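Local coordinates for protein nitroreductase (Desulfitobacterium hafniense, PDB 3PXV) that binds flavin mononucleotide and, as a member of the nitroreductase family, probably acts as an FMN-dependent oxidoreductase, at residues 88-93 with 135-140; 59-64 with 144-149; 35-40 with 46-51. One frame throughout, in Å; residues are numbered along the deposited sequence.

Contact 1: 88-93 with 135-140. With FMN (flavin mononucleotide), chain F.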
loop_
_atom_site.group_PDB
_atom_site.type_symbol
_atom_site.label_atom_id
_atom_site.label_comp_id
_atom_site.label_asym_id
_atom_site.label_seq_id
_atom_site.Cartn_x
_atom_site.Cartn_y
_atom_site.Cartn_z
ATOM N N ARG B 88 22.084 10.559 -8.700
ATOM C CA ARG B 88 20.774 11.148 -8.760
ATOM C C ARG B 88 19.906 10.401 -7.800
ATOM O O ARG B 88 20.049 9.188 -7.610
ATOM C CB ARG B 88 20.190 11.098 -10.170
ATOM C CG ARG B 88 20.885 12.060 -11.203
ATOM C CD ARG B 88 20.363 11.815 -12.638
ATOM N NE ARG B 88 20.474 10.392 -13.019
ATOM C CZ ARG B 88 19.931 9.834 -14.108
ATOM N NH1 ARG B 88 19.215 10.559 -14.972
ATOM N NH2 ARG B 88 20.100 8.528 -14.331
ATOM N N LEU B 89 19.019 11.158 -7.176
ATOM C CA LEU B 89 18.098 10.640 -6.200
ATOM C C LEU B 89 16.751 10.471 -6.950
ATOM O O LEU B 89 16.047 9.497 -6.742
ATOM C CB LEU B 89 18.055 11.649 -5.051
ATOM C CG LEU B 89 18.029 11.280 -3.576
ATOM C CD1 LEU B 89 19.051 10.224 -3.208
ATOM C CD2 LEU B 89 18.235 12.561 -2.746
ATOM N N PHE B 90 16.445 11.384 -7.881
ATOM C CA PHE B 90 15.223 11.306 -8.661
ATOM C C PHE B 90 15.388 10.788 -10.086
ATOM O O PHE B 90 14.438 10.807 -10.867
ATOM C CB PHE B 90 14.489 12.644 -8.652
ATOM C CG PHE B 90 14.171 13.153 -7.273
ATOM C CD1 PHE B 90 13.923 12.276 -6.213
ATOM C CD2 PHE B 90 14.040 14.510 -7.048
ATOM C CE1 PHE B 90 13.616 12.759 -4.940
ATOM C CE2 PHE B 90 13.721 15.001 -5.796
ATOM C CZ PHE B 90 13.513 14.133 -4.737
ATOM N N TYR B 91 16.576 10.290 -10.402
ATOM C CA TYR B 91 16.896 9.693 -11.691
ATOM C C TYR B 91 16.440 10.494 -12.926
ATOM O O TYR B 91 16.083 9.933 -13.963
ATOM C CB TYR B 91 16.339 8.269 -11.723
ATOM C CG TYR B 91 16.721 7.445 -10.499
ATOM C CD1 TYR B 91 18.024 6.954 -10.327
ATOM C CD2 TYR B 91 15.773 7.147 -9.518
ATOM C CE1 TYR B 91 18.357 6.195 -9.203
ATOM C CE2 TYR B 91 16.112 6.402 -8.381
ATOM C CZ TYR B 91 17.398 5.929 -8.235
ATOM O OH TYR B 91 17.703 5.194 -7.115
ATOM N N GLY B 92 16.493 11.813 -12.817
ATOM C CA GLY B 92 16.120 12.706 -13.925
ATOM C C GLY B 92 14.627 12.811 -14.187
ATOM O O GLY B 92 14.224 13.265 -15.259
ATOM N N ALA B 93 13.808 12.363 -13.228
ATOM C CA ALA B 93 12.356 12.395 -13.368
ATOM C C ALA B 93 11.915 13.830 -13.407
ATOM O O ALA B 93 12.377 14.624 -12.595
ATOM C CB ALA B 93 11.666 11.677 -12.217
ATOM N N GLY B 135 11.470 6.864 -1.339
ATOM C CA GLY B 135 11.446 7.303 0.046
ATOM C C GLY B 135 12.508 8.355 0.291
ATOM O O GLY B 135 12.454 9.066 1.313
ATOM N N TYR B 136 13.467 8.446 -0.645
ATOM C CA TYR B 136 14.578 9.389 -0.527
ATOM C C TYR B 136 14.159 10.851 -0.665
ATOM O O TYR B 136 14.854 11.735 -0.173
ATOM C CB TYR B 136 15.759 9.047 -1.466
ATOM C CG TYR B 136 16.728 7.987 -0.957
ATOM C CD1 TYR B 136 17.055 7.869 0.393
ATOM C CD2 TYR B 136 17.408 7.172 -1.851
ATOM C CE1 TYR B 136 17.970 6.923 0.832
ATOM C CE2 TYR B 136 18.330 6.240 -1.427
ATOM C CZ TYR B 136 18.620 6.119 -0.090
ATOM O OH TYR B 136 19.542 5.177 0.301
ATOM N N THR B 137 13.019 11.113 -1.298
ATOM C CA THR B 137 12.506 12.485 -1.352
ATOM C C THR B 137 12.415 12.989 0.087
ATOM O O THR B 137 12.543 14.187 0.333
ATOM C CB THR B 137 11.079 12.561 -1.951
ATOM O OG1 THR B 137 11.035 11.851 -3.185
ATOM C CG2 THR B 137 10.640 14.014 -2.152
ATOM N N GLY B 138 12.169 12.061 1.023
ATOM C CA GLY B 138 12.067 12.370 2.441
ATOM C C GLY B 138 13.287 13.019 3.076
ATOM O O GLY B 138 13.186 13.644 4.122
ATOM N N LEU B 139 14.442 12.848 2.447
ATOM C CA LEU B 139 15.688 13.409 2.946
ATOM C C LEU B 139 15.712 14.947 2.855
ATOM O O LEU B 139 16.470 15.603 3.556
ATOM C CB LEU B 139 16.880 12.798 2.202
ATOM C CG LEU B 139 17.165 11.319 2.424
ATOM C CD1 LEU B 139 18.280 10.803 1.468
ATOM C CD2 LEU B 139 17.540 11.072 3.875
ATOM N N ALA B 140 14.844 15.522 2.025
ATOM C CA ALA B 140 14.748 16.975 1.905
ATOM C C ALA B 140 14.277 17.627 3.215
ATOM O O ALA B 140 14.542 18.796 3.450
ATOM C CB ALA B 140 13.817 17.334 0.775
HETATM N N1 FMN F . 14.202 2.706 -5.017
HETATM C C2 FMN F . 15.120 3.730 -5.154
HETATM O O2 FMN F . 15.956 3.739 -6.054
HETATM N N3 FMN F . 15.104 4.768 -4.264
HETATM C C4 FMN F . 14.202 4.817 -3.230
HETATM O O4 FMN F . 14.253 5.772 -2.470
HETATM C C4A FMN F . 13.274 3.784 -3.092
HETATM N N5 FMN F . 12.350 3.787 -2.086
HETATM C C5A FMN F . 11.290 2.915 -2.117
HETATM C C6 FMN F . 10.223 3.103 -1.234
HETATM C C7 FMN F . 9.133 2.244 -1.242
HETATM C C7M FMN F . 8.024 2.487 -0.291
HETATM C C8 FMN F . 9.115 1.182 -2.132
HETATM C C8M FMN F . 7.979 0.227 -2.188
HETATM C C9 FMN F . 10.178 0.989 -3.022
HETATM C C9A FMN F . 11.283 1.863 -3.018
HETATM N N10 FMN F . 12.359 1.702 -3.874
HETATM C C10 FMN F . 13.278 2.724 -3.998
HETATM C "C1'" FMN F . 12.201 0.774 -5.043
HETATM C "C2'" FMN F . 12.563 -0.640 -4.623
HETATM O "O2'" FMN F . 13.973 -0.746 -4.597
HETATM C "C3'" FMN F . 11.928 -1.633 -5.592
HETATM O "O3'" FMN F . 10.520 -1.542 -5.558
HETATM C "C4'" FMN F . 12.327 -3.052 -5.226
HETATM O "O4'" FMN F . 13.710 -3.130 -5.388
HETATM C "C5'" FMN F . 11.636 -4.102 -6.096
HETATM O "O5'" FMN F . 11.922 -3.864 -7.461
HETATM P P FMN F . 10.756 -3.502 -8.503
HETATM O O1P FMN F . 11.422 -3.140 -9.791
HETATM O O2P FMN F . 9.899 -2.308 -8.038
HETATM O O3P FMN F . 9.964 -4.760 -8.635
#
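Flavin atom O4 is gripped by two backbone N-H groups of one turn, both weakly. Y136 N lies 3.3 Å from FMN O4. G135 N is 3.2 Å from the same oxygen, with a strongly bent N-H...O angle of 125°. The bond at the other carbonyl of the pyrimidine ring, across N3, is much shorter, Y91 OH donating to FMN O2 over 2.5 Å, with O2 near the plane of the tyrosine ring and at its edge. The two loops thus hold the pyrimidine end of the isoalloxazine by its two carbonyls, and Y91, G135 and Y136 are all residues seen to bind FMN. Y91 lies within the type I' turn F90-A93, which A93 N closes on F90 O.

The loops themselves meet through side chains. L89 CD1 rests against Y136 CD2 at 3.7 Å, the two side chains crossing at about a right angle. Next to them F90 turns its CE1 to T137 OG1, 3.3 Å away, while T137 CA lies at the edge of that ring, in its plane. The hydroxyl of T137 is hydrogen-bonded to S165, so the ring contact costs it no polar partner.

F90 also packs on M59 of helix 56-72 and on L167 of strand 161-169, and T137 touches M62 and F162 of the same two elements, which places the pair of loops between that helix and the central sheet.

Contact 2: 59-64 with 144-149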
loop_
_atom_site.group_PDB
_atom_site.type_symbol
_atom_site.label_atom_id
_atom_site.label_comp_id
_atom_site.label_asym_id
_atom_site.label_seq_id
_atom_site.Cartn_x
_atom_site.Cartn_y
_atom_site.Cartn_z
HETATM N N MSE B 59 12.093 20.516 -7.346
HETATM C CA MSE B 59 12.564 19.139 -7.393
HETATM C C MSE B 59 14.086 19.076 -7.231
HETATM O O MSE B 59 14.578 18.310 -6.411
HETATM C CB MSE B 59 12.107 18.447 -8.679
HETATM C CG MSE B 59 10.599 18.133 -8.710
HETATM SE SE MSE B 59 10.205 16.815 -10.043
HETATM C CE MSE B 59 11.229 15.398 -9.274
ATOM N N GLN B 60 14.820 19.890 -8.002
ATOM C CA GLN B 60 16.291 19.956 -7.899
ATOM C C GLN B 60 16.749 20.367 -6.499
ATOM O O GLN B 60 17.749 19.859 -5.995
ATOM C CB GLN B 60 16.907 20.932 -8.930
ATOM C CG GLN B 60 16.830 20.502 -10.414
ATOM C CD GLN B 60 17.514 21.519 -11.374
ATOM O OE1 GLN B 60 17.467 22.728 -11.156
ATOM N NE2 GLN B 60 18.142 21.012 -12.434
ATOM N N GLU B 61 16.030 21.288 -5.871
ATOM C CA GLU B 61 16.433 21.753 -4.543
ATOM C C GLU B 61 16.271 20.670 -3.493
ATOM O O GLU B 61 17.138 20.486 -2.657
ATOM C CB GLU B 61 15.692 23.039 -4.155
ATOM C CG GLU B 61 16.110 24.262 -4.975
ATOM C CD GLU B 61 15.499 25.572 -4.498
ATOM O OE1 GLU B 61 15.057 25.641 -3.333
ATOM O OE2 GLU B 61 15.490 26.557 -5.280
HETATM N N MSE B 62 15.172 19.933 -3.561
HETATM C CA MSE B 62 14.918 18.881 -2.612
HETATM C C MSE B 62 15.932 17.756 -2.829
HETATM O O MSE B 62 16.377 17.103 -1.876
HETATM C CB MSE B 62 13.469 18.366 -2.750
HETATM C CG MSE B 62 12.421 19.370 -2.350
HETATM SE SE MSE B 62 10.598 18.771 -2.643
HETATM C CE MSE B 62 10.665 17.227 -1.526
ATOM N N GLU B 63 16.311 17.545 -4.086
ATOM C CA GLU B 63 17.271 16.497 -4.426
ATOM C C GLU B 63 18.648 16.839 -3.863
ATOM O O GLU B 63 19.290 16.000 -3.235
ATOM C CB GLU B 63 17.344 16.294 -5.949
ATOM C CG GLU B 63 18.256 15.117 -6.362
ATOM C CD GLU B 63 18.240 14.833 -7.862
ATOM O OE1 GLU B 63 18.366 15.778 -8.656
ATOM O OE2 GLU B 63 18.117 13.652 -8.243
ATOM N N ALA B 64 19.090 18.072 -4.102
ATOM C CA ALA B 64 20.393 18.536 -3.638
ATOM C C ALA B 64 20.449 18.572 -2.111
ATOM O O ALA B 64 21.479 18.257 -1.524
ATOM C CB ALA B 64 20.723 19.898 -4.237
ATOM N N GLY B 144 15.514 19.092 9.309
ATOM C CA GLY B 144 14.567 19.954 9.993
ATOM C C GLY B 144 14.774 21.435 9.658
ATOM O O GLY B 144 13.895 22.271 9.911
ATOM N N LEU B 145 15.921 21.759 9.065
ATOM C CA LEU B 145 16.298 23.164 8.763
ATOM C C LEU B 145 15.585 23.730 7.533
ATOM O O LEU B 145 15.312 24.920 7.474
ATOM C CB LEU B 145 17.820 23.278 8.623
ATOM C CG LEU B 145 18.568 22.755 9.865
ATOM C CD1 LEU B 145 20.091 22.773 9.751
ATOM C CD2 LEU B 145 18.135 23.547 11.070
ATOM N N ARG B 146 15.269 22.875 6.565
ATOM C CA ARG B 146 14.516 23.296 5.403
ATOM C C ARG B 146 13.154 22.605 5.319
ATOM O O ARG B 146 12.449 22.758 4.323
ATOM C CB ARG B 146 15.332 23.079 4.127
ATOM C CG ARG B 146 16.624 23.885 4.108
ATOM C CD ARG B 146 17.280 23.905 2.763
ATOM N NE ARG B 146 16.539 24.688 1.780
ATOM C CZ ARG B 146 16.775 24.667 0.466
ATOM N NH1 ARG B 146 17.727 23.891 -0.051
ATOM N NH2 ARG B 146 16.046 25.418 -0.351
ATOM N N ALA B 147 12.751 21.914 6.385
ATOM C CA ALA B 147 11.481 21.165 6.380
ATOM C C ALA B 147 10.223 22.027 6.238
ATOM O O ALA B 147 9.324 21.678 5.451
ATOM C CB ALA B 147 11.372 20.217 7.619
ATOM N N GLU B 148 10.141 23.134 6.977
ATOM C CA GLU B 148 8.951 24.001 6.904
ATOM C C GLU B 148 8.857 24.674 5.539
ATOM O O GLU B 148 7.779 24.803 4.993
ATOM C CB GLU B 148 8.939 25.071 7.987
ATOM C CG GLU B 148 7.557 25.738 8.138
ATOM C CD GLU B 148 7.600 27.120 8.802
ATOM O OE1 GLU B 148 8.708 27.710 8.936
ATOM O OE2 GLU B 148 6.506 27.628 9.164
ATOM N N GLU B 149 9.997 25.093 5.006
ATOM C CA GLU B 149 10.084 25.683 3.684
ATOM C C GLU B 149 9.544 24.736 2.610
ATOM O O GLU B 149 8.624 25.098 1.869
ATOM C CB GLU B 149 11.545 26.010 3.365
ATOM C CG GLU B 149 11.803 26.587 1.975
ATOM C CD GLU B 149 13.301 26.717 1.670
ATOM O OE1 GLU B 149 14.080 27.072 2.596
ATOM O OE2 GLU B 149 13.685 26.450 0.509
HETATM O O HOH W 1 19.512 22.767 -2.378
#
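A salt-bridge network on the surface ties helix 56-72 to the start of helix 147-154, and its three members here are E61 of the first helix, R146 at the N-cap position of the second, and E149 in that helix's first turn. R146 NH2 serves both acids. Its bond to E149 OE2 is the shorter and straighter, 2.7 Å with an N-H...O angle of 157°, and it reaches that oxygen on the syn side. Across the contact R146 NH2 lies 3.1 Å from E61 OE1, which it meets from above the carboxylate plane; the carboxylate and guanidinium planes stand 33° apart.

The R146 chain bends at chi3 (70°), carrying its guanidinium across toward the other helix, whereas E61 and E149 are extended beyond CG and approach each other at about a right angle. Their oxygens E61 OE1 and E149 OE2 come within 4.2 Å, a like-charge pair that R146 should offset together with R153 NH1, which makes salt bridges to both oxygens. An alanine in place of R146 would remove this link, and the two carboxylates would probably repel each other more strongly, with R153 left to balance them and the side chain of E61 freer to turn away.

Inward of the charges, M62, a selenomethionine, packs on F150 and L154, closing the helix pair with apolar contacts. A water adds a weak bridge beside the salt link, 3.1 Å from R146 NH1 and 3.3 Å from E61 O.

Contact 3: 35-40 with 46-51. With FMN (flavin mononucleotide), chain E.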
loop_
_atom_site.group_PDB
_atom_site.type_symbol
_atom_site.label_atom_id
_atom_site.label_comp_id
_atom_site.label_asym_id
_atom_site.label_seq_id
_atom_site.Cartn_x
_atom_site.Cartn_y
_atom_site.Cartn_z
ATOM N N ALA B 35 -6.886 8.266 -9.558
ATOM C CA ALA B 35 -6.777 6.877 -9.145
ATOM C C ALA B 35 -6.285 6.819 -7.697
ATOM O O ALA B 35 -6.805 6.056 -6.885
ATOM C CB ALA B 35 -5.840 6.119 -10.080
ATOM N N ALA B 36 -5.317 7.660 -7.360
ATOM C CA ALA B 36 -4.766 7.675 -6.006
ATOM C C ALA B 36 -5.840 7.944 -4.940
ATOM O O ALA B 36 -5.935 7.235 -3.945
ATOM C CB ALA B 36 -3.625 8.704 -5.908
ATOM N N ILE B 37 -6.693 8.930 -5.180
ATOM C CA ILE B 37 -7.715 9.275 -4.200
ATOM C C ILE B 37 -8.806 8.204 -4.092
ATOM O O ILE B 37 -9.650 8.263 -3.204
ATOM C CB ILE B 37 -8.289 10.714 -4.413
ATOM C CG1 ILE B 37 -9.010 10.890 -5.752
ATOM C CG2 ILE B 37 -7.158 11.755 -4.301
ATOM C CD1 ILE B 37 -9.949 12.108 -5.749
ATOM N N GLN B 38 -8.775 7.218 -4.981
ATOM C CA GLN B 38 -9.720 6.097 -4.921
ATOM C C GLN B 38 -9.147 4.967 -4.045
ATOM O O GLN B 38 -9.778 3.911 -3.857
ATOM C CB GLN B 38 -10.074 5.597 -6.333
ATOM C CG GLN B 38 -10.857 6.615 -7.171
ATOM C CD GLN B 38 -10.859 6.347 -8.681
ATOM O OE1 GLN B 38 -9.978 5.674 -9.227
ATOM N NE2 GLN B 38 -11.843 6.927 -9.368
ATOM N N ALA B 39 -7.957 5.205 -3.500
ATOM C CA ALA B 39 -7.327 4.247 -2.604
ATOM C C ALA B 39 -8.143 4.107 -1.318
ATOM O O ALA B 39 -8.667 5.085 -0.800
ATOM C CB ALA B 39 -5.885 4.696 -2.267
ATOM N N PRO B 40 -8.267 2.886 -0.805
ATOM C CA PRO B 40 -8.946 2.761 0.468
ATOM C C PRO B 40 -8.012 3.143 1.616
ATOM O O PRO B 40 -6.793 3.086 1.473
ATOM C CB PRO B 40 -9.287 1.272 0.548
ATOM C CG PRO B 40 -8.264 0.605 -0.296
ATOM C CD PRO B 40 -7.926 1.576 -1.392
ATOM N N GLN B 46 -8.395 8.827 5.263
ATOM C CA GLN B 46 -7.672 9.523 4.191
ATOM C C GLN B 46 -6.716 10.575 4.765
ATOM O O GLN B 46 -6.752 11.745 4.390
ATOM C CB GLN B 46 -8.673 10.168 3.209
ATOM C CG GLN B 46 -9.652 9.169 2.527
ATOM C CD GLN B 46 -10.609 9.841 1.532
ATOM O OE1 GLN B 46 -10.316 10.918 0.952
ATOM N NE2 GLN B 46 -11.760 9.209 1.328
ATOM N N ALA B 47 -5.839 10.128 5.662
ATOM C CA ALA B 47 -4.878 10.998 6.331
ATOM C C ALA B 47 -3.654 11.220 5.435
ATOM O O ALA B 47 -2.518 11.028 5.841
ATOM C CB ALA B 47 -4.474 10.387 7.685
ATOM N N TRP B 48 -3.933 11.628 4.206
ATOM C CA TRP B 48 -2.940 11.893 3.208
ATOM C C TRP B 48 -3.365 13.001 2.276
ATOM O O TRP B 48 -4.451 13.541 2.447
ATOM C CB TRP B 48 -2.640 10.636 2.411
ATOM C CG TRP B 48 -3.764 9.651 2.124
ATOM C CD1 TRP B 48 -3.827 8.400 2.592
ATOM C CD2 TRP B 48 -4.883 9.792 1.226
ATOM N NE1 TRP B 48 -4.920 7.747 2.090
ATOM C CE2 TRP B 48 -5.578 8.577 1.233
ATOM C CE3 TRP B 48 -5.358 10.818 0.417
ATOM C CZ2 TRP B 48 -6.740 8.364 0.483
ATOM C CZ3 TRP B 48 -6.512 10.607 -0.327
ATOM C CH2 TRP B 48 -7.183 9.390 -0.292
ATOM N N ARG B 49 -2.478 13.394 1.360
ATOM C CA ARG B 49 -2.812 14.336 0.280
ATOM C C ARG B 49 -2.044 13.873 -0.953
ATOM O O ARG B 49 -1.028 13.190 -0.824
ATOM C CB ARG B 49 -2.403 15.784 0.576
ATOM C CG ARG B 49 -3.088 16.461 1.736
ATOM C CD ARG B 49 -4.580 16.698 1.502
ATOM N NE ARG B 49 -5.145 17.423 2.644
ATOM C CZ ARG B 49 -5.461 16.878 3.828
ATOM N NH1 ARG B 49 -5.276 15.587 4.061
ATOM N NH2 ARG B 49 -5.955 17.644 4.797
ATOM N N VAL B 50 -2.514 14.273 -2.134
ATOM C CA VAL B 50 -1.882 13.883 -3.394
ATOM C C VAL B 50 -1.383 15.168 -4.064
ATOM O O VAL B 50 -2.172 15.907 -4.673
ATOM C CB VAL B 50 -2.876 13.099 -4.282
ATOM C CG1 VAL B 50 -2.306 12.796 -5.665
ATOM C CG2 VAL B 50 -3.279 11.833 -3.574
ATOM N N ILE B 51 -0.080 15.440 -3.918
ATOM C CA ILE B 51 0.531 16.638 -4.449
ATOM C C ILE B 51 1.320 16.284 -5.709
ATOM O O ILE B 51 2.368 15.646 -5.625
ATOM C CB ILE B 51 1.456 17.286 -3.377
ATOM C CG1 ILE B 51 0.664 17.578 -2.107
ATOM C CG2 ILE B 51 2.091 18.586 -3.898
ATOM C CD1 ILE B 51 1.499 18.056 -0.990
HETATM N N1 FMN E . -13.101 -2.353 7.373
HETATM C C2 FMN E . -13.673 -3.249 8.271
HETATM O O2 FMN E . -14.893 -3.480 8.223
HETATM N N3 FMN E . -12.866 -3.878 9.211
HETATM C C4 FMN E . -11.501 -3.592 9.243
HETATM O O4 FMN E . -10.810 -4.171 10.095
HETATM C C4A FMN E . -10.930 -2.669 8.320
HETATM N N5 FMN E . -9.577 -2.362 8.312
HETATM C C5A FMN E . -9.014 -1.667 7.240
HETATM C C6 FMN E . -7.622 -1.583 7.116
HETATM C C7 FMN E . -7.015 -0.902 6.055
HETATM C C7M FMN E . -5.522 -0.827 5.935
HETATM C C8 FMN E . -7.827 -0.302 5.121
HETATM C C8M FMN E . -7.230 0.427 3.975
HETATM C C9 FMN E . -9.223 -0.379 5.236
HETATM C C9A FMN E . -9.839 -1.059 6.286
HETATM N N10 FMN E . -11.247 -1.145 6.443
HETATM C C10 FMN E . -11.763 -2.051 7.378
HETATM C "C1'" FMN E . -12.188 -0.655 5.392
HETATM C "C2'" FMN E . -12.307 0.861 5.309
HETATM O "O2'" FMN E . -13.373 1.281 6.127
HETATM C "C3'" FMN E . -12.596 1.292 3.853
HETATM O "O3'" FMN E . -11.456 1.133 3.012
HETATM C "C4'" FMN E . -13.053 2.742 3.793
HETATM O "O4'" FMN E . -14.273 2.874 4.501
HETATM C "C5'" FMN E . -13.180 3.243 2.347
HETATM O "O5'" FMN E . -14.261 2.588 1.738
HETATM P P FMN E . -14.071 1.743 0.436
HETATM O O1P FMN E . -15.376 0.986 0.322
HETATM O O2P FMN E . -12.998 0.698 0.603
HETATM O O3P FMN E . -13.835 2.698 -0.721
HETATM O O HOH W 2 -10.792 10.248 -1.579
HETATM O O HOH W 3 -4.968 5.036 1.647
#
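V50 CG2 touches both A36 CB and I37 CG2, each at 3.9 Å, and I37 CG2 also lies 4.2 Å from W48 CZ3. These apolar contacts join segment 35-40, which leaves helix 26-36, to segment 46-51, which leads into strand 50-53. The indole reaches in with its six-membered ring, W48 CH2 lying 3.9 Å from I37 CA. Q46 CA lies over one face of the indole, toward its rim. At the ring's edge, near its plane, sits a carbonyl oxygen, A39 O, 4.0 Å from W48 CZ2.

Polar links run through water. One water accepts a hydrogen bond from W48 NE1 and donates one to P40 O, 2.7 Å from each; another donates to I37 O and to Q46 OE1. Those last two acceptors are also bonded to the second subunit, I37 O by H178 NE2 and Q46 OE1 by K184 NZ.

Van der Waals contact with the cofactor comes from P40, whose CB is 3.3 Å from O3' of an FMN that is hydrogen-bonded by Y91 and R13 of the second subunit. With V50 and I51 pairing in a parallel ladder with a strand of that subunit, the arrangement is that of the nitroreductase dimer, in which FMN sits at the subunit interface.

Overall arrangement
Contacts 1 and 2 form one continuous region, their centres about 11 Å apart. E63 of helix 56-72 joins them: its OE2 lies 2.8 Å from F90 N and 2.9 Å from L89 N, probable hydrogen bonds, while T137 CG2 packs on M62 CE. The helix thus backs the flavin-holding loops on one face and carries the surface charge network on another. Contact 3 stands apart, about 21 Å between centres from contact 1 and about 23 Å from contact 2, and on the side of the chain's centre opposite contact 1. Each of contacts 1 and 3 borders a different FMN of the dimer, so one chain contributes to both cofactor sites; contact 2 lies away from them.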